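Local atomic coordinates of ceramide very long chain fatty acid hydroxylase SCS7 (Saccharomyces cerevisiae, PDB entry 4ZR1), a protein that hydroxylates the very long chain fatty acid of ceramides, probably at C-2, using oxygen, cytochrome b5 electrons and a likely catalytic dizinc centre. Residues T42-F53 with F73-Y84. Numbering follows the deposited sequence.
Sequences TDYSNDYKKHKF and FYVDQIHRPRHY
Thr-42 and His-83 pair through their backbones, Thr-42 N donating to His-83 O at 2.8 Å, while at the other end Phe-53 and Gln-77 stand with CA atoms 7.1 Å apart. Thr-42 OG1 accepts a return bond from His-83 N at 3.1 Å; a chi1 of -72° places this hydroxyl beside its own backbone N, and both polar atoms of Thr-42 then face the His-83 backbone. The Tyr-44 hydroxyl donates to a lone pair of Tyr-84 O at 2.7 Å and also lies over the centre of the Tyr-84 ring; the two rings are near parallel but barely overlap. Asp-47 OD1 meets Arg-82 NH2 in a salt bridge at the guanidinium edge, near its plane, the carboxylate turned almost perpendicular to it. Arg-82 NH1 adds a weak bond to Gln-77 O at 3.4 Å. Phe-53, with CG trans to its N (chi1 -175°), receives Gln-77 CB over one face, 3.4 Å from the ring centroid, and turns its edge to the face of Phe-73 in an offset edge-to-face pair, the planes at 87°. Losing this ring to an alanine would probably open a gap over Gln-77 and deprive Phe-73 of one of its edge-to-face neighbours. The contact joins helices 44-51 and 71-78, probably on the cytoplasmic side; Tyr-289 of strand 289-290 packs on Phe-73 and Gln-77, while helix 164-179 lies against Tyr-74, Ile-78 and Arg-82, with the Ile-78 side chain about 10 Å from a zinc ion.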
loop_
_atom_site.group_PDB
_atom_site.type_symbol
_atom_site.label_atom_id
_atom_site.label_comp_id
_atom_site.label_asym_id
_atom_site.label_seq_id
_atom_site.Cartn_x
_atom_site.Cartn_y
_atom_site.Cartn_z
ATOM N N THR A 42 -5.243 -20.031 -0.650
ATOM C CA THR A 42 -4.518 -20.599 -1.774
ATOM C C THR A 42 -3.987 -21.975 -1.397
ATOM O O THR A 42 -3.518 -22.163 -0.276
ATOM C CB THR A 42 -3.351 -19.665 -2.208
ATOM O OG1 THR A 42 -3.884 -18.497 -2.855
ATOM C CG2 THR A 42 -2.385 -20.368 -3.151
ATOM N N ASP A 43 -4.103 -22.941 -2.313
ATOM C CA ASP A 43 -3.376 -24.208 -2.216
ATOM C C ASP A 43 -1.890 -23.944 -2.478
ATOM O O ASP A 43 -1.520 -23.590 -3.596
ATOM C CB ASP A 43 -3.929 -25.221 -3.225
ATOM C CG ASP A 43 -3.353 -26.623 -3.050
ATOM O OD1 ASP A 43 -2.280 -26.785 -2.434
ATOM O OD2 ASP A 43 -3.975 -27.574 -3.563
ATOM N N TYR A 44 -1.039 -24.116 -1.466
ATOM C CA TYR A 44 0.361 -23.701 -1.598
ATOM C C TYR A 44 1.095 -24.529 -2.658
ATOM O O TYR A 44 1.655 -23.968 -3.605
ATOM C CB TYR A 44 1.110 -23.801 -0.261
ATOM C CG TYR A 44 0.435 -23.111 0.910
ATOM C CD1 TYR A 44 -0.555 -22.152 0.710
ATOM C CD2 TYR A 44 0.796 -23.420 2.224
ATOM C CE1 TYR A 44 -1.175 -21.531 1.776
ATOM C CE2 TYR A 44 0.183 -22.803 3.298
ATOM C CZ TYR A 44 -0.803 -21.859 3.068
ATOM O OH TYR A 44 -1.417 -21.236 4.124
ATOM N N SER A 45 1.091 -25.855 -2.495
ATOM C CA SER A 45 1.749 -26.754 -3.445
ATOM C C SER A 45 1.307 -26.523 -4.882
ATOM O O SER A 45 2.136 -26.412 -5.784
ATOM C CB SER A 45 1.501 -28.219 -3.081
ATOM O OG SER A 45 2.304 -28.621 -1.995
ATOM N N ASN A 46 0.003 -26.452 -5.096
ATOM C CA ASN A 46 -0.513 -26.261 -6.442
ATOM C C ASN A 46 0.017 -24.965 -7.039
ATOM O O ASN A 46 0.494 -24.936 -8.180
ATOM C CB ASN A 46 -2.046 -26.266 -6.437
ATOM C CG ASN A 46 -2.636 -26.450 -7.829
ATOM O OD1 ASN A 46 -1.943 -26.863 -8.763
ATOM N ND2 ASN A 46 -3.924 -26.154 -7.970
ATOM N N ASP A 47 -0.041 -23.907 -6.237
ATOM C CA ASP A 47 0.331 -22.569 -6.669
ATOM C C ASP A 47 1.812 -22.472 -7.044
ATOM O O ASP A 47 2.163 -21.820 -8.029
ATOM C CB ASP A 47 -0.017 -21.561 -5.568
ATOM C CG ASP A 47 0.304 -20.142 -5.952
ATOM O OD1 ASP A 47 -0.510 -19.523 -6.676
ATOM O OD2 ASP A 47 1.364 -19.641 -5.517
ATOM N N TYR A 48 2.680 -23.117 -6.269
ATOM C CA TYR A 48 4.103 -23.097 -6.583
ATOM C C TYR A 48 4.370 -23.857 -7.874
ATOM O O TYR A 48 5.076 -23.373 -8.754
ATOM C CB TYR A 48 4.915 -23.685 -5.438
ATOM C CG TYR A 48 6.420 -23.635 -5.624
ATOM C CD1 TYR A 48 7.103 -22.427 -5.585
ATOM C CD2 TYR A 48 7.167 -24.805 -5.782
ATOM C CE1 TYR A 48 8.483 -22.382 -5.726
ATOM C CE2 TYR A 48 8.540 -24.765 -5.923
ATOM C CZ TYR A 48 9.191 -23.552 -5.891
ATOM O OH TYR A 48 10.556 -23.497 -6.030
ATOM N N LYS A 49 3.782 -25.040 -7.996
ATOM C CA LYS A 49 3.982 -25.853 -9.185
ATOM C C LYS A 49 3.412 -25.171 -10.424
ATOM O O LYS A 49 4.003 -25.239 -11.499
ATOM C CB LYS A 49 3.349 -27.232 -9.003
ATOM C CG LYS A 49 3.518 -28.153 -10.199
ATOM C CD LYS A 49 4.990 -28.422 -10.481
ATOM C CE LYS A 49 5.172 -29.468 -11.574
ATOM N NZ LYS A 49 6.603 -29.631 -11.971
ATOM N N LYS A 50 2.273 -24.505 -10.271
ATOM C CA LYS A 50 1.598 -23.906 -11.416
ATOM C C LYS A 50 2.311 -22.657 -11.936
ATOM O O LYS A 50 2.562 -22.546 -13.129
ATOM C CB LYS A 50 0.145 -23.574 -11.069
ATOM C CG LYS A 50 -0.672 -23.089 -12.261
ATOM C CD LYS A 50 -2.153 -22.971 -11.947
ATOM C CE LYS A 50 -2.929 -22.414 -13.137
ATOM N NZ LYS A 50 -4.393 -22.283 -12.860
ATOM N N HIS A 51 2.652 -21.727 -11.050
ATOM C CA HIS A 51 3.184 -20.435 -11.485
ATOM C C HIS A 51 4.700 -20.322 -11.324
ATOM O O HIS A 51 5.316 -19.388 -11.847
ATOM C CB HIS A 51 2.490 -19.301 -10.724
ATOM C CG HIS A 51 0.999 -19.303 -10.873
ATOM N ND1 HIS A 51 0.365 -18.902 -12.032
ATOM C CD2 HIS A 51 0.017 -19.656 -10.011
ATOM C CE1 HIS A 51 -0.943 -19.009 -11.876
ATOM N NE2 HIS A 51 -1.181 -19.463 -10.658
ATOM N N LYS A 52 5.295 -21.277 -10.609
ATOM C CA LYS A 52 6.749 -21.348 -10.448
ATOM C C LYS A 52 7.315 -20.048 -9.877
ATOM O O LYS A 52 8.332 -19.539 -10.343
ATOM C CB LYS A 52 7.421 -21.685 -11.789
ATOM C CG LYS A 52 7.202 -23.124 -12.260
ATOM C CD LYS A 52 8.171 -23.516 -13.374
ATOM C CE LYS A 52 9.191 -24.546 -12.898
ATOM N NZ LYS A 52 10.357 -24.703 -13.821
ATOM N N PHE A 53 6.650 -19.520 -8.858
ATOM C CA PHE A 53 7.013 -18.221 -8.302
ATOM C C PHE A 53 7.544 -18.317 -6.866
ATOM O O PHE A 53 8.720 -18.572 -6.648
ATOM C CB PHE A 53 5.804 -17.291 -8.362
ATOM C CG PHE A 53 6.091 -15.880 -7.930
ATOM C CD1 PHE A 53 7.169 -15.184 -8.452
ATOM C CD2 PHE A 53 5.251 -15.234 -7.037
ATOM C CE1 PHE A 53 7.427 -13.879 -8.059
ATOM C CE2 PHE A 53 5.500 -13.923 -6.642
ATOM C CZ PHE A 53 6.587 -13.247 -7.152
ATOM N N PHE A 73 9.110 -10.861 -14.648
ATOM C CA PHE A 73 8.420 -12.001 -14.060
ATOM C C PHE A 73 8.009 -11.704 -12.624
ATOM O O PHE A 73 6.888 -12.012 -12.205
ATOM C CB PHE A 73 9.304 -13.234 -14.112
ATOM C CG PHE A 73 8.691 -14.445 -13.474
ATOM C CD1 PHE A 73 7.539 -15.008 -14.001
ATOM C CD2 PHE A 73 9.276 -15.030 -12.351
ATOM C CE1 PHE A 73 6.972 -16.131 -13.425
ATOM C CE2 PHE A 73 8.715 -16.153 -11.765
ATOM C CZ PHE A 73 7.559 -16.707 -12.304
ATOM N N TYR A 74 8.922 -11.102 -11.872
ATOM C CA TYR A 74 8.617 -10.688 -10.512
ATOM C C TYR A 74 7.416 -9.731 -10.455
ATOM O O TYR A 74 6.516 -9.919 -9.628
ATOM C CB TYR A 74 9.833 -10.024 -9.867
ATOM C CG TYR A 74 9.464 -9.296 -8.609
ATOM C CD1 TYR A 74 9.265 -9.987 -7.414
ATOM C CD2 TYR A 74 9.267 -7.921 -8.616
ATOM C CE1 TYR A 74 8.903 -9.319 -6.253
ATOM C CE2 TYR A 74 8.902 -7.245 -7.464
ATOM C CZ TYR A 74 8.721 -7.945 -6.287
ATOM O OH TYR A 74 8.357 -7.260 -5.151
ATOM N N VAL A 75 7.401 -8.710 -11.320
ATOM C CA VAL A 75 6.329 -7.709 -11.286
ATOM C C VAL A 75 5.016 -8.314 -11.761
ATOM O O VAL A 75 3.956 -7.964 -11.265
ATOM C CB VAL A 75 6.644 -6.439 -12.143
ATOM C CG1 VAL A 75 7.932 -5.789 -11.689
ATOM C CG2 VAL A 75 6.719 -6.763 -13.617
ATOM N N ASP A 76 5.086 -9.242 -12.706
ATOM C CA ASP A 76 3.877 -9.859 -13.216
ATOM C C ASP A 76 3.258 -10.757 -12.159
ATOM O O ASP A 76 2.044 -10.905 -12.080
ATOM C CB ASP A 76 4.173 -10.666 -14.478
ATOM C CG ASP A 76 2.913 -11.189 -15.135
ATOM O OD1 ASP A 76 2.531 -12.347 -14.858
ATOM O OD2 ASP A 76 2.293 -10.429 -15.914
ATOM N N GLN A 77 4.106 -11.350 -11.335
ATOM C CA GLN A 77 3.655 -12.403 -10.445
ATOM C C GLN A 77 3.251 -11.885 -9.068
ATOM O O GLN A 77 2.302 -12.391 -8.469
ATOM C CB GLN A 77 4.749 -13.460 -10.323
ATOM C CG GLN A 77 4.227 -14.872 -10.286
ATOM C CD GLN A 77 3.519 -15.273 -11.541
ATOM O OE1 GLN A 77 3.848 -14.814 -12.636
ATOM N NE2 GLN A 77 2.517 -16.125 -11.392
ATOM N N ILE A 78 3.970 -10.877 -8.578
ATOM C CA ILE A 78 3.725 -10.308 -7.251
ATOM C C ILE A 78 2.381 -9.576 -7.165
ATOM O O ILE A 78 1.811 -9.453 -6.079
ATOM C CB ILE A 78 4.851 -9.325 -6.842
ATOM C CG1 ILE A 78 4.894 -9.141 -5.327
ATOM C CG2 ILE A 78 4.677 -7.970 -7.532
ATOM C CD1 ILE A 78 5.305 -10.376 -4.571
ATOM N N HIS A 79 1.877 -9.099 -8.308
ATOM C CA HIS A 79 0.608 -8.374 -8.350
ATOM C C HIS A 79 -0.567 -9.294 -8.692
ATOM O O HIS A 79 -1.705 -8.846 -8.809
ATOM C CB HIS A 79 0.671 -7.219 -9.355
ATOM C CG HIS A 79 1.701 -6.182 -9.025
ATOM N ND1 HIS A 79 2.913 -6.104 -9.674
ATOM C CD2 HIS A 79 1.701 -5.184 -8.109
ATOM C CE1 HIS A 79 3.616 -5.103 -9.175
ATOM N NE2 HIS A 79 2.908 -4.531 -8.220
ATOM N N ARG A 80 -0.301 -10.583 -8.855
ATOM C CA ARG A 80 -1.393 -11.533 -8.996
ATOM C C ARG A 80 -1.624 -12.161 -7.630
ATOM O O ARG A 80 -0.792 -12.924 -7.146
ATOM C CB ARG A 80 -1.078 -12.560 -10.077
ATOM C CG ARG A 80 -0.875 -11.901 -11.440
ATOM C CD ARG A 80 -0.546 -12.894 -12.529
ATOM N NE ARG A 80 -1.614 -13.867 -12.705
ATOM C CZ ARG A 80 -1.627 -14.789 -13.658
ATOM N NH1 ARG A 80 -2.639 -15.645 -13.747
ATOM N NH2 ARG A 80 -0.625 -14.849 -14.524
ATOM N N PRO A 81 -2.746 -11.798 -6.984
ATOM C CA PRO A 81 -2.916 -12.039 -5.546
ATOM C C PRO A 81 -3.092 -13.499 -5.141
ATOM O O PRO A 81 -3.646 -14.310 -5.876
ATOM C CB PRO A 81 -4.183 -11.235 -5.205
ATOM C CG PRO A 81 -4.915 -11.098 -6.503
ATOM C CD PRO A 81 -3.850 -11.000 -7.550
ATOM N N ARG A 82 -2.603 -13.816 -3.951
ATOM C CA ARG A 82 -2.876 -15.098 -3.331
ATOM C C ARG A 82 -3.481 -14.826 -1.957
ATOM O O ARG A 82 -3.658 -13.671 -1.571
ATOM C CB ARG A 82 -1.603 -15.941 -3.208
ATOM C CG ARG A 82 -0.484 -15.555 -4.161
ATOM C CD ARG A 82 -0.707 -16.051 -5.580
ATOM N NE ARG A 82 0.317 -15.531 -6.482
ATOM C CZ ARG A 82 0.911 -16.252 -7.424
ATOM N NH1 ARG A 82 1.837 -15.711 -8.202
ATOM N NH2 ARG A 82 0.583 -17.525 -7.580
ATOM N N HIS A 83 -3.799 -15.884 -1.223
ATOM C CA HIS A 83 -4.293 -15.751 0.140
ATOM C C HIS A 83 -3.719 -16.870 1.008
ATOM O O HIS A 83 -3.847 -18.049 0.677
ATOM C CB HIS A 83 -5.830 -15.770 0.166
ATOM C CG HIS A 83 -6.416 -15.419 1.500
ATOM N ND1 HIS A 83 -6.238 -14.185 2.091
ATOM C CD2 HIS A 83 -7.160 -16.146 2.366
ATOM C CE1 HIS A 83 -6.849 -14.168 3.261
ATOM N NE2 HIS A 83 -7.421 -15.343 3.450
ATOM N N TYR A 84 -3.083 -16.500 2.115
ATOM C CA TYR A 84 -2.481 -17.486 3.017
ATOM C C TYR A 84 -3.514 -18.232 3.855
ATOM O O TYR A 84 -3.242 -19.313 4.375
ATOM C CB TYR A 84 -1.472 -16.809 3.942
ATOM C CG TYR A 84 -0.596 -17.771 4.704
ATOM C CD1 TYR A 84 0.428 -18.467 4.062
ATOM C CD2 TYR A 84 -0.769 -17.971 6.064
ATOM C CE1 TYR A 84 1.240 -19.353 4.752
ATOM C CE2 TYR A 84 0.046 -18.852 6.764
ATOM C CZ TYR A 84 1.046 -19.540 6.100
ATOM O OH TYR A 84 1.850 -20.418 6.785
#